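Local coordinates for dipicolinate synthase subunit A (Bacillus halodurans, PDB 3D4O), which probably serves as a nucleotide-dependent oxidoreductase subunit of dipicolinate synthase, which makes the dipicolinic acid of bacterial spores, at residues 18-23 against 279-284; 59-64 against 99-104; 226-231 against 249-254; 238-243 against 258-263. All coordinates share one frame; numbering follows the deposited sequence.

Contact 1 (18-23 against 279-284); sequences LEIIRK and RILADV
Glu19 has CG anti to its own carbonyl carbon, and the chain then bends at chi2 (-54°) to bring OE1 to the NE of Arg279. Lys23 starts differently, with CG anti to the backbone N, and runs extended from there to its amine. This is helix-on-helix packing. Helix 274-289, close to the C-terminus, lies against helix 15-26 of the N-terminal, Rossmann-like part of the chain. The two axes come within 7.9 Å and run roughly the same way, at a crossing angle of -37°.

Such a close approach suits the small side chain at its centre. Ala282 points its CB at helix 15-26, 3.7 Å from Glu19 O and 3.8 Å from Ile20 CA. On the buried side, Ile20 extends CD1 to 3.9 Å from Leu281 CB, and the two side chains cross obliquely. Leu285 on the same helix also touches Ile20, while Ile129 of helix 127-148 touches Leu281.

The more exposed side carries two salt bridges. Arg279 NE donates to Glu19 OE1 at 3.2 Å. The carboxylate and guanidinium planes stand 81° apart, so the groups do not meet as a flat, two-pronged pair. The NE lies above the carboxylate plane, and OE1 sits near the guanidinium edge. One turn further on, Lys23 passes over Ala282, with its CB 3.9 Å from the Ala282 CB. It crosses Asp283 at about a right angle and places NZ almost along the C-O axis of Asp283 OD1, at a very short 2.4 Å.

Contact 2 (59-64 against 99-104); sequences VDAILL and VVYSGI. With EDO (1,2-ethanediol), chain M.
The ring of Tyr101 has Ala61 CB and Ile62 O at its edge, near its plane. Leu63 CD1 comes in obliquely, 3.7 Å from Tyr101 CD1; the two side chains lie side by side and point the same way. Leu285, Leu288 and Leu289 of helix 274-289 also touch Tyr101, as does Val121 of the next strand.

Strands 61-63 and 99-102 are parallel neighbours in the N-terminal six-stranded sheet, joined through helix 88-92 as a beta-alpha-beta unit of a Rossmann-like domain. Four backbone hydrogen bonds link them. Ile62 N donates to Val99 O at 2.8 Å, in the carbonyl plane. Ile62 O accepts from Tyr101 N at 2.7 Å, and Tyr101 O from Leu64 N at 2.9 Å, both nearly along the C=O axis. At the start, Val99 N donates to Asp60 O at 3.2 Å, from above the carbonyl plane.

On the sheet face away from the Tyr101 ring, Leu64 CD1 packs 4.1 Å from Val100 CG1. Just past the strand end, both hydroxyls of a 1,2-ethanediol, probably from the crystallisation liquor, bond to one acceptor, Leu64 O, each of O1 and O2 at 2.7 Å.

Contact 3 (226-231 against 249-254); sequences VTANVL and GTDFRY
Two helix starts are held side by side here, in the C-terminal Rossmann-like domain. Thr227 is the N-cap of helix 228-233, and Asp251 is the N-cap of helix 252-257.

Backbone hydrogen bonds tie the loops that lead into them. Val226 N donates to Gly249 O at 3.0 Å, nearly along the C=O axis. Val226 O then accepts from Asp251 N at 2.9 Å, in the carbonyl plane. Both bonds are close to straight.

The Asp251 carboxylate serves both helix starts. OD1 caps its own helix by accepting from Tyr254 N at 3.1 Å, with the donor well above the carboxylate plane. OD2 accepts from a water at 2.7 Å, and that water takes the N-H of Ala228 at the start of the other helix.

Apolar contacts centre on the Tyr254 ring. Ala228 CB sits over one face in a CH-pi contact, 3.8 Å from the centroid and 19° off the normal. Leu231 CB lies at the ring edge, 3.7 Å from Tyr254 CD2, as the two side chains slide past each other in opposite directions. An alanine in place of Tyr254 would probably loosen the two helix starts, since both ring contacts would go.

One methyl meets a polar atom instead. Leu231 CD1 rests against a backbone carbonyl, 3.3 Å from Asp251 O.

Contact 4 (238-243 against 258-263); sequences TFVIDL and RGIKAL
Leu263 is the residue most buried by this contact, followed by Phe239 and Val240. Leu263 and Phe239 meet on one face of the sheet. The side chain of Phe239 has CG anti to the backbone N, which carries its ring toward the neighbouring strand. Leu263 CD1 lies at the ring edge, in its plane, 3.9 Å from Phe239 CE1. Lys261 O is at the same edge, 3.5 Å from Phe239 CD1. Ile241 CG1 stands over one ring face, offset toward the rim. The ring of His148, from helix 127-148, also meets Phe239, with planes at about 45°, and its ND1 is hydrogen-bonded to Lys261 NZ. An alanine in place of Phe239 would probably leave Leu263 less firmly packed, because the ring edge against its CD1 would be lost.

Strands 239-242 and 261-264 are joined by helix 252-257 in a right-handed beta-alpha-beta crossover of the C-terminal Rossmann-like sheet, in which 261-264 is an edge strand within this chain.

Val240 carries the middle of the parallel ladder. Its N donates to Lys261 O at 2.9 Å, almost straight, and its O accepts from Leu263 N at 3.0 Å. Asp242 N continues the ladder to Leu263 O at 2.7 Å. On the other sheet face, Val240 CB packs 3.8 Å from Ala262 CB, and Val240 CG2 is near Ile260 CG2.

At the opening end a water replaces a direct rung. It donates to Thr238 O at 2.7 Å and accepts from Lys261 N at 3.1 Å.

The contacts form two pairs, on opposite sides of the chain's centre. Contacts 1 and 2 lie together in the half built round the N-terminal sheet, to which helix 274-289 returns, with centres 13 Å apart, and Ile20 CG2 touches Leu63 CD2 at 4.0 Å. Contacts 3 and 4, 9 Å apart between centres, alternate along the chain. Asp242 OD2 of contact 4 joins them, probably bonding to Gly249 N at 2.7 Å and Thr250 OG1 at 3.0 Å. Between the pairs, contacts 2 and 4 come nearest, about 8 Å between closest atoms. The ethanediol at contact 2, about 4 Å from the Leu281 side chain of contact 1, lies past a strand's C-terminal end, where Rossmann folds commonly form pockets.

Contact 1 (18-23 against 279-284)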
# COMPACT_ATOMS: atom_id res chain seq x y z
N LEU C 18 -3.08 -18.72 -13.77
CA LEU C 18 -3.33 -18.37 -15.16
C LEU C 18 -2.01 -18.43 -15.95
O LEU C 18 -2.00 -18.78 -17.13
CB LEU C 18 -3.97 -16.97 -15.31
CG LEU C 18 -5.38 -16.79 -14.72
CD1 LEU C 18 -5.82 -15.34 -14.84
CD2 LEU C 18 -6.37 -17.71 -15.38
N GLU C 19 -0.91 -18.11 -15.27
CA GLU C 19 0.43 -18.11 -15.92
C GLU C 19 0.89 -19.54 -16.12
O GLU C 19 1.53 -19.90 -17.11
CB GLU C 19 1.47 -17.38 -15.06
CG GLU C 19 1.20 -15.92 -14.86
CD GLU C 19 1.02 -15.18 -16.15
OE1 GLU C 19 1.73 -15.48 -17.15
OE2 GLU C 19 0.18 -14.26 -16.14
N ILE C 20 0.53 -20.36 -15.17
CA ILE C 20 0.87 -21.79 -15.19
C ILE C 20 0.06 -22.46 -16.29
O ILE C 20 0.60 -23.20 -17.10
CB ILE C 20 0.60 -22.50 -13.82
CG1 ILE C 20 1.41 -21.82 -12.69
CG2 ILE C 20 0.96 -24.00 -13.90
CD1 ILE C 20 1.09 -22.33 -11.30
N ILE C 21 -1.23 -22.15 -16.34
CA ILE C 21 -2.12 -22.78 -17.34
C ILE C 21 -1.60 -22.45 -18.75
O ILE C 21 -1.53 -23.32 -19.64
CB ILE C 21 -3.58 -22.30 -17.23
CG1 ILE C 21 -4.22 -22.76 -15.92
CG2 ILE C 21 -4.43 -22.89 -18.38
CD1 ILE C 21 -5.56 -22.07 -15.63
N ARG C 22 -1.19 -21.21 -18.92
CA ARG C 22 -0.74 -20.72 -20.22
C ARG C 22 0.54 -21.40 -20.71
O ARG C 22 0.63 -21.84 -21.85
CB ARG C 22 -0.52 -19.20 -20.21
N LYS C 23 1.51 -21.49 -19.82
CA LYS C 23 2.80 -22.04 -20.19
C LYS C 23 2.68 -23.52 -20.49
O LYS C 23 3.21 -24.00 -21.49
CB LYS C 23 3.86 -21.79 -19.11
CG LYS C 23 5.26 -22.10 -19.67
CD LYS C 23 6.38 -21.42 -18.91
CE LYS C 23 7.69 -21.53 -19.73
NZ LYS C 23 8.94 -21.06 -19.03
N ARG C 279 4.60 -16.87 -13.15
CA ARG C 279 5.60 -17.21 -14.18
C ARG C 279 6.75 -17.92 -13.53
O ARG C 279 7.34 -18.84 -14.09
CB ARG C 279 6.08 -15.98 -14.96
CG ARG C 279 5.05 -15.54 -15.97
CD ARG C 279 5.49 -14.36 -16.83
NE ARG C 279 4.52 -14.12 -17.89
CZ ARG C 279 4.58 -13.10 -18.74
NH1 ARG C 279 5.56 -12.22 -18.65
NH2 ARG C 279 3.64 -12.96 -19.68
N ILE C 280 7.03 -17.54 -12.30
CA ILE C 280 8.09 -18.21 -11.57
C ILE C 280 7.70 -19.67 -11.35
O ILE C 280 8.50 -20.56 -11.59
CB ILE C 280 8.40 -17.53 -10.27
CG1 ILE C 280 9.24 -16.27 -10.57
CG2 ILE C 280 9.18 -18.49 -9.35
CD1 ILE C 280 9.44 -15.41 -9.35
N LEU C 281 6.45 -19.89 -10.98
CA LEU C 281 5.97 -21.26 -10.71
C LEU C 281 5.90 -22.07 -11.98
O LEU C 281 6.26 -23.26 -12.01
CB LEU C 281 4.59 -21.24 -10.08
CG LEU C 281 4.57 -20.54 -8.72
CD1 LEU C 281 3.13 -20.46 -8.21
CD2 LEU C 281 5.51 -21.30 -7.74
N ALA C 282 5.44 -21.39 -13.03
CA ALA C 282 5.26 -22.03 -14.34
C ALA C 282 6.58 -22.56 -14.83
O ALA C 282 6.70 -23.69 -15.28
CB ALA C 282 4.64 -21.06 -15.38
N ASP C 283 7.58 -21.71 -14.71
CA ASP C 283 8.94 -22.05 -15.15
C ASP C 283 9.47 -23.30 -14.45
O ASP C 283 10.08 -24.17 -15.07
CB ASP C 283 9.91 -20.92 -14.88
CG ASP C 283 9.77 -19.76 -15.86
OD1 ASP C 283 9.23 -19.97 -16.96
OD2 ASP C 283 10.23 -18.66 -15.51
N VAL C 284 9.27 -23.36 -13.14
CA VAL C 284 9.81 -24.48 -12.36
C VAL C 284 9.01 -25.74 -12.66
O VAL C 284 9.56 -26.86 -12.78
CB VAL C 284 9.91 -24.17 -10.83
CG1 VAL C 284 8.55 -24.02 -10.19
CG2 VAL C 284 10.67 -25.30 -10.15

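Contact 2 (59-64 against 99-104)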
# COMPACT_ATOMS: atom_id res chain seq x y z
N VAL C 59 -3.76 -39.37 -15.28
CA VAL C 59 -3.14 -38.14 -14.78
C VAL C 59 -1.73 -38.33 -14.26
O VAL C 59 -1.49 -39.09 -13.32
CB VAL C 59 -4.01 -37.58 -13.65
CG1 VAL C 59 -3.33 -36.45 -12.96
CG2 VAL C 59 -5.41 -37.20 -14.22
N ASP C 60 -0.79 -37.63 -14.87
CA ASP C 60 0.63 -37.74 -14.48
C ASP C 60 0.93 -36.80 -13.33
O ASP C 60 1.96 -36.92 -12.64
CB ASP C 60 1.59 -37.40 -15.63
CG ASP C 60 1.34 -38.23 -16.90
OD1 ASP C 60 1.99 -39.27 -17.08
OD2 ASP C 60 0.51 -37.82 -17.72
N ALA C 61 0.05 -35.83 -13.13
CA ALA C 61 0.28 -34.84 -12.09
C ALA C 61 -0.91 -33.98 -11.72
O ALA C 61 -1.71 -33.57 -12.55
CB ALA C 61 1.45 -33.94 -12.48
N ILE C 62 -0.95 -33.72 -10.42
CA ILE C 62 -1.98 -32.90 -9.82
C ILE C 62 -1.38 -31.62 -9.27
O ILE C 62 -0.51 -31.66 -8.42
CB ILE C 62 -2.69 -33.66 -8.70
CG1 ILE C 62 -3.28 -34.96 -9.27
CG2 ILE C 62 -3.74 -32.77 -8.01
CD1 ILE C 62 -4.10 -35.75 -8.28
N LEU C 63 -1.86 -30.50 -9.79
CA LEU C 63 -1.38 -29.18 -9.39
C LEU C 63 -2.41 -28.47 -8.57
O LEU C 63 -3.49 -28.09 -9.04
CB LEU C 63 -1.00 -28.31 -10.61
CG LEU C 63 0.36 -28.49 -11.32
CD1 LEU C 63 0.78 -29.93 -11.50
CD2 LEU C 63 0.36 -27.77 -12.68
N LEU C 64 -2.04 -28.30 -7.31
CA LEU C 64 -2.86 -27.60 -6.35
C LEU C 64 -2.37 -26.17 -6.18
O LEU C 64 -1.23 -25.85 -6.54
CB LEU C 64 -2.84 -28.31 -5.00
CG LEU C 64 -3.30 -29.76 -4.95
CD1 LEU C 64 -3.31 -30.27 -3.55
CD2 LEU C 64 -4.70 -29.86 -5.58
N VAL C 99 2.37 -37.36 -9.47
CA VAL C 99 2.92 -36.45 -8.46
C VAL C 99 1.99 -35.27 -8.23
O VAL C 99 1.40 -34.70 -9.16
CB VAL C 99 4.34 -35.93 -8.88
CG1 VAL C 99 4.89 -34.94 -7.88
CG2 VAL C 99 5.28 -37.10 -9.07
N VAL C 100 1.88 -34.93 -6.96
CA VAL C 100 1.06 -33.82 -6.54
C VAL C 100 1.97 -32.68 -6.22
O VAL C 100 2.96 -32.86 -5.52
CB VAL C 100 0.27 -34.17 -5.28
CG1 VAL C 100 -0.62 -33.00 -4.91
CG2 VAL C 100 -0.53 -35.43 -5.50
N TYR C 101 1.64 -31.52 -6.76
CA TYR C 101 2.41 -30.28 -6.53
C TYR C 101 1.62 -29.24 -5.76
O TYR C 101 0.49 -28.91 -6.10
CB TYR C 101 2.89 -29.64 -7.86
CG TYR C 101 3.95 -30.43 -8.60
CD1 TYR C 101 3.59 -31.40 -9.52
CD2 TYR C 101 5.31 -30.18 -8.38
CE1 TYR C 101 4.56 -32.13 -10.20
CE2 TYR C 101 6.28 -30.90 -9.05
CZ TYR C 101 5.90 -31.88 -9.96
OH TYR C 101 6.85 -32.60 -10.64
N SER C 102 2.24 -28.71 -4.74
CA SER C 102 1.60 -27.66 -3.96
C SER C 102 2.64 -26.57 -3.62
O SER C 102 3.80 -26.63 -4.03
CB SER C 102 1.01 -28.26 -2.67
OG SER C 102 0.24 -27.32 -1.96
N GLY C 103 2.19 -25.59 -2.87
CA GLY C 103 3.08 -24.54 -2.35
C GLY C 103 3.49 -25.09 -1.00
O GLY C 103 4.66 -25.43 -0.74
N ILE C 104 2.47 -25.23 -0.18
CA ILE C 104 2.58 -25.79 1.17
C ILE C 104 1.65 -26.96 1.32
O ILE C 104 0.87 -27.28 0.42
CB ILE C 104 2.25 -24.76 2.30
CG1 ILE C 104 0.78 -24.35 2.29
CG2 ILE C 104 3.11 -23.50 2.20
CD1 ILE C 104 0.51 -23.06 3.11
C1 EDO M . 1.77 -24.25 -7.73
O1 EDO M . 0.65 -24.00 -6.87
C2 EDO M . 2.00 -25.75 -7.95
O2 EDO M . 0.76 -26.36 -8.32

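Contact 3 (226-231 against 249-254)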
# COMPACT_ATOMS: atom_id res chain seq x y z
N VAL C 226 3.09 -13.57 19.21
CA VAL C 226 2.36 -12.36 19.53
C VAL C 226 1.23 -12.82 20.44
O VAL C 226 0.07 -12.93 20.06
CB VAL C 226 1.88 -11.60 18.27
CG1 VAL C 226 1.30 -10.21 18.64
CG2 VAL C 226 3.04 -11.44 17.30
N THR C 227 1.64 -13.10 21.67
CA THR C 227 0.74 -13.59 22.69
C THR C 227 -0.04 -12.46 23.33
O THR C 227 0.18 -11.28 23.06
CB THR C 227 1.50 -14.34 23.80
OG1 THR C 227 2.37 -13.43 24.49
CG2 THR C 227 2.35 -15.46 23.22
N ALA C 228 -0.95 -12.85 24.21
CA ALA C 228 -1.78 -11.90 24.95
C ALA C 228 -0.91 -10.89 25.72
O ALA C 228 -1.19 -9.69 25.71
CB ALA C 228 -2.73 -12.63 25.93
N ASN C 229 0.12 -11.39 26.40
CA ASN C 229 0.99 -10.51 27.22
C ASN C 229 1.74 -9.55 26.36
O ASN C 229 1.99 -8.40 26.73
CB ASN C 229 1.95 -11.27 28.16
CG ASN C 229 1.43 -11.32 29.60
OD1 ASN C 229 1.10 -10.28 30.18
ND2 ASN C 229 1.39 -12.52 30.18
N VAL C 230 2.07 -10.00 25.17
CA VAL C 230 2.79 -9.14 24.24
C VAL C 230 1.82 -8.06 23.80
O VAL C 230 2.07 -6.85 23.91
CB VAL C 230 3.31 -9.91 23.02
CG1 VAL C 230 3.83 -8.96 21.95
CG2 VAL C 230 4.40 -10.89 23.47
N LEU C 231 0.71 -8.53 23.28
CA LEU C 231 -0.37 -7.66 22.82
C LEU C 231 -0.76 -6.65 23.90
O LEU C 231 -0.97 -5.48 23.61
CB LEU C 231 -1.61 -8.46 22.37
CG LEU C 231 -1.49 -9.20 21.03
CD1 LEU C 231 -2.63 -10.18 20.80
CD2 LEU C 231 -1.41 -8.25 19.88
N GLY C 249 0.79 -16.81 14.01
CA GLY C 249 1.56 -16.73 15.25
C GLY C 249 1.07 -15.68 16.21
O GLY C 249 1.83 -15.14 17.01
N THR C 250 -0.21 -15.40 16.14
CA THR C 250 -0.83 -14.36 16.96
C THR C 250 -2.06 -14.82 17.72
O THR C 250 -2.84 -15.63 17.24
CB THR C 250 -1.24 -13.16 16.04
OG1 THR C 250 -0.09 -12.71 15.33
CG2 THR C 250 -1.85 -11.99 16.83
N ASP C 251 -2.21 -14.28 18.92
CA ASP C 251 -3.43 -14.53 19.71
C ASP C 251 -4.51 -13.56 19.22
O ASP C 251 -4.74 -12.49 19.82
CB ASP C 251 -3.20 -14.31 21.19
CG ASP C 251 -4.36 -14.83 22.04
OD1 ASP C 251 -5.45 -15.06 21.51
OD2 ASP C 251 -4.16 -15.00 23.25
N PHE C 252 -5.11 -13.95 18.11
CA PHE C 252 -6.14 -13.16 17.43
C PHE C 252 -7.36 -12.92 18.29
O PHE C 252 -8.03 -11.90 18.15
CB PHE C 252 -6.59 -13.79 16.09
CG PHE C 252 -5.50 -13.84 15.05
CD1 PHE C 252 -5.05 -12.68 14.44
CD2 PHE C 252 -4.95 -15.06 14.67
CE1 PHE C 252 -4.05 -12.74 13.49
CE2 PHE C 252 -3.96 -15.12 13.72
CZ PHE C 252 -3.50 -13.97 13.13
N ARG C 253 -7.63 -13.84 19.21
CA ARG C 253 -8.80 -13.69 20.04
C ARG C 253 -8.51 -12.56 21.03
O ARG C 253 -9.34 -11.68 21.25
CB ARG C 253 -9.20 -15.00 20.75
N TYR C 254 -7.30 -12.55 21.58
CA TYR C 254 -6.95 -11.51 22.56
C TYR C 254 -6.80 -10.15 21.90
O TYR C 254 -7.19 -9.12 22.45
CB TYR C 254 -5.69 -11.85 23.36
CG TYR C 254 -5.44 -10.81 24.43
CD1 TYR C 254 -6.16 -10.83 25.61
CD2 TYR C 254 -4.51 -9.79 24.25
CE1 TYR C 254 -5.97 -9.88 26.59
CE2 TYR C 254 -4.31 -8.82 25.23
CZ TYR C 254 -5.04 -8.87 26.40
OH TYR C 254 -4.86 -7.93 27.39
O HOH W 1 -1.66 -15.77 23.97

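Contact 4 (238-243 against 258-263)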
# COMPACT_ATOMS: atom_id res chain seq x y z
N THR C 238 -1.67 -0.17 17.26
CA THR C 238 -0.75 -1.05 16.54
C THR C 238 -1.49 -1.90 15.51
O THR C 238 -2.60 -2.35 15.73
CB THR C 238 0.03 -1.97 17.44
OG1 THR C 238 0.62 -1.21 18.48
CG2 THR C 238 1.15 -2.64 16.65
N PHE C 239 -0.83 -2.10 14.38
CA PHE C 239 -1.36 -2.96 13.31
C PHE C 239 -0.47 -4.20 13.21
O PHE C 239 0.73 -4.11 12.97
CB PHE C 239 -1.42 -2.18 12.01
CG PHE C 239 -1.97 -2.96 10.83
CD1 PHE C 239 -2.96 -3.90 10.98
CD2 PHE C 239 -1.53 -2.68 9.55
CE1 PHE C 239 -3.45 -4.58 9.91
CE2 PHE C 239 -2.05 -3.33 8.47
CZ PHE C 239 -3.02 -4.28 8.64
N VAL C 240 -1.07 -5.35 13.43
CA VAL C 240 -0.32 -6.61 13.34
C VAL C 240 -0.66 -7.32 12.04
O VAL C 240 -1.81 -7.66 11.81
CB VAL C 240 -0.64 -7.61 14.47
CG1 VAL C 240 0.05 -8.95 14.18
CG2 VAL C 240 -0.26 -7.05 15.87
N ILE C 241 0.34 -7.52 11.20
CA ILE C 241 0.16 -8.23 9.94
C ILE C 241 0.84 -9.58 10.10
O ILE C 241 2.06 -9.65 10.25
CB ILE C 241 0.75 -7.45 8.74
CG1 ILE C 241 -0.01 -6.12 8.50
CG2 ILE C 241 0.61 -8.25 7.45
CD1 ILE C 241 0.60 -5.25 7.34
N ASP C 242 0.04 -10.65 10.13
CA ASP C 242 0.56 -12.02 10.32
C ASP C 242 0.66 -12.78 9.00
O ASP C 242 -0.34 -13.15 8.36
CB ASP C 242 -0.27 -12.78 11.33
CG ASP C 242 0.47 -13.95 11.92
OD1 ASP C 242 1.52 -14.36 11.38
OD2 ASP C 242 -0.03 -14.48 12.92
N LEU C 243 1.91 -12.97 8.61
CA LEU C 243 2.27 -13.59 7.37
C LEU C 243 2.51 -15.07 7.55
O LEU C 243 2.61 -15.79 6.57
CB LEU C 243 3.52 -12.93 6.77
CG LEU C 243 3.38 -11.47 6.35
CD1 LEU C 243 4.68 -11.02 5.73
CD2 LEU C 243 2.22 -11.32 5.36
N ARG C 258 -8.75 -6.74 22.98
CA ARG C 258 -8.19 -5.48 23.46
C ARG C 258 -8.14 -4.41 22.38
O ARG C 258 -7.52 -3.36 22.53
CB ARG C 258 -6.81 -5.65 24.12
CG ARG C 258 -5.67 -5.85 23.18
CD ARG C 258 -4.48 -5.06 23.67
NE ARG C 258 -4.77 -3.62 23.66
CZ ARG C 258 -3.89 -2.66 23.97
NH1 ARG C 258 -2.66 -2.98 24.32
NH2 ARG C 258 -4.25 -1.39 23.91
N GLY C 259 -8.83 -4.70 21.29
CA GLY C 259 -8.96 -3.76 20.19
C GLY C 259 -7.73 -3.50 19.34
O GLY C 259 -7.59 -2.44 18.73
N ILE C 260 -6.81 -4.45 19.33
CA ILE C 260 -5.66 -4.35 18.44
C ILE C 260 -6.09 -4.97 17.11
O ILE C 260 -6.61 -6.07 17.10
CB ILE C 260 -4.42 -5.11 18.95
CG1 ILE C 260 -3.93 -4.56 20.28
CG2 ILE C 260 -3.31 -5.03 17.91
CD1 ILE C 260 -3.31 -3.20 20.21
N LYS C 261 -5.91 -4.23 16.03
CA LYS C 261 -6.21 -4.74 14.67
C LYS C 261 -5.10 -5.68 14.21
O LYS C 261 -3.95 -5.29 14.00
CB LYS C 261 -6.34 -3.60 13.66
CG LYS C 261 -6.74 -4.05 12.26
CD LYS C 261 -7.10 -2.86 11.38
CE LYS C 261 -7.71 -3.29 10.03
NZ LYS C 261 -8.19 -2.14 9.21
N ALA C 262 -5.47 -6.94 14.05
CA ALA C 262 -4.56 -8.00 13.65
C ALA C 262 -5.18 -8.83 12.53
O ALA C 262 -6.30 -9.26 12.64
CB ALA C 262 -4.23 -8.87 14.85
N LEU C 263 -4.41 -9.03 11.47
CA LEU C 263 -4.88 -9.80 10.31
C LEU C 263 -3.92 -10.92 9.90
O LEU C 263 -2.69 -10.75 9.90
CB LEU C 263 -5.07 -8.85 9.11
CG LEU C 263 -6.00 -7.64 9.19
CD1 LEU C 263 -5.90 -6.84 7.91
CD2 LEU C 263 -7.43 -8.06 9.40
O HOH W 2 -4.90 -1.32 16.61